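Local coordinates for protein putative Chlorite dismutase TA0507 (Thermoplasma acidophilum, PDB 3DTZ) that is of unknown function but belongs to the chlorite dismutase family and may bind heme and act as an oxidoreductase, at residues 184-187 with 191-194. Sequence-based numbering, arbitrary orientation.
Sequences TYSF and DQEF
Ser186 and Gln192 hold each other through one hydroxyl used twice. Ser186 OG donates to Gln192 O at 2.7 Å, from above the carbonyl plane, and accepts a nearly straight bond (169°) from Gln192 NE2 at 2.9 Å, with the hydroxyl oxygen in the plane of that amide. The Gln192 chain folds back to reach it, CG set between the backbone N and carbonyl carbon (chi1 67°) and the chain bent at chi2. Main chain adds Ser186 N to Glu193 O at 2.7 Å, while Phe194 CA makes a CA-H...O contact with Thr184 O at 3.1 Å. Tyr185 and Phe194 form an antiparallel non-hydrogen-bonded pair, their CB atoms on one face of the sheet.

Among the aromatics, Phe187 points its edge at the face of Phe194, a T-shaped pair with centroids 5.2 Å apart and planes at 81°. Glu193 CB lies over one face of the Phe187 ring in a CH-pi contact, 4.1 Å from the centroid, and Glu193 CG comes within 3.5 Å of Phe187 CE1. Shortening Phe187 to an alanine removes the ring, which would probably leave the Phe194 face without its edge partner and Glu193 CB and CG without the ring they pack on. The Glu193 carboxylate is engaged beyond, by Tyr152 and Lys147 N and, in a salt bridge, by Arg214 of a neighbouring subunit.

The contact closes the hairpin between strands 180-185 and 194-200. Glu193 and Phe194 form a classic beta bulge opposite Met145 of strand 139-147, and strand 106-116 runs along the other side of strand 180-185, where Thr184, Tyr185 and Ser186 touch Tyr116, Ile115 and Ser114.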
# COMPACT_ATOMS: atom_id res chain seq x y z
N THR D 184 -1.92 4.95 25.55
CA THR D 184 -3.04 4.03 25.51
C THR D 184 -2.52 2.73 24.90
O THR D 184 -1.57 2.76 24.08
CB THR D 184 -4.25 4.58 24.69
OG1 THR D 184 -3.99 4.47 23.27
CG2 THR D 184 -4.61 6.04 25.08
N TYR D 185 -3.14 1.63 25.29
CA TYR D 185 -2.69 0.32 24.81
C TYR D 185 -3.73 -0.40 23.99
O TYR D 185 -4.93 -0.28 24.24
CB TYR D 185 -2.14 -0.55 25.93
CG TYR D 185 -3.07 -0.89 27.05
CD1 TYR D 185 -3.21 -0.04 28.18
CD2 TYR D 185 -3.80 -2.09 27.05
CE1 TYR D 185 -4.07 -0.37 29.24
CE2 TYR D 185 -4.66 -2.43 28.12
CZ TYR D 185 -4.79 -1.58 29.21
OH TYR D 185 -5.64 -1.94 30.25
N SER D 186 -3.25 -1.15 23.02
CA SER D 186 -4.15 -1.84 22.09
C SER D 186 -3.62 -3.24 21.72
O SER D 186 -4.03 -3.79 20.71
CB SER D 186 -4.43 -0.98 20.85
OG SER D 186 -3.24 -0.58 20.23
N PHE D 187 -2.74 -3.82 22.55
CA PHE D 187 -2.31 -5.24 22.37
C PHE D 187 -3.51 -6.12 22.10
O PHE D 187 -4.51 -6.05 22.81
CB PHE D 187 -1.60 -5.80 23.60
CG PHE D 187 -0.34 -5.08 23.94
CD1 PHE D 187 0.85 -5.44 23.33
CD2 PHE D 187 -0.35 -4.02 24.87
CE1 PHE D 187 2.05 -4.77 23.63
CE2 PHE D 187 0.83 -3.35 25.18
CZ PHE D 187 2.04 -3.74 24.56
N ASP D 191 -3.96 -2.89 15.14
CA ASP D 191 -2.73 -3.11 14.36
C ASP D 191 -1.47 -2.48 14.99
O ASP D 191 -0.39 -2.49 14.38
CB ASP D 191 -2.90 -2.56 12.95
CG ASP D 191 -3.90 -3.37 12.12
OD1 ASP D 191 -4.08 -4.57 12.41
OD2 ASP D 191 -4.44 -2.81 11.14
N GLN D 192 -1.62 -1.89 16.17
CA GLN D 192 -0.46 -1.30 16.85
C GLN D 192 -0.56 -1.70 18.32
O GLN D 192 -1.64 -2.14 18.78
CB GLN D 192 -0.49 0.23 16.73
CG GLN D 192 -1.64 0.93 17.47
CD GLN D 192 -3.01 0.82 16.78
OE1 GLN D 192 -3.17 1.13 15.58
NE2 GLN D 192 -3.98 0.35 17.54
N GLU D 193 0.55 -1.59 19.05
CA GLU D 193 0.54 -1.90 20.47
C GLU D 193 0.05 -0.75 21.32
O GLU D 193 -0.61 -0.98 22.34
CB GLU D 193 1.94 -2.31 20.94
CG GLU D 193 2.36 -3.65 20.32
CD GLU D 193 3.82 -4.05 20.51
OE1 GLU D 193 4.68 -3.21 20.86
OE2 GLU D 193 4.11 -5.26 20.27
N PHE D 194 0.41 0.46 20.91
CA PHE D 194 0.04 1.69 21.60
C PHE D 194 -0.57 2.72 20.67
O PHE D 194 -0.23 2.78 19.49
CB PHE D 194 1.26 2.31 22.30
CG PHE D 194 1.96 1.37 23.24
CD1 PHE D 194 1.49 1.21 24.54
CD2 PHE D 194 3.07 0.63 22.83
CE1 PHE D 194 2.11 0.34 25.43
CE2 PHE D 194 3.72 -0.27 23.73
CZ PHE D 194 3.22 -0.39 25.04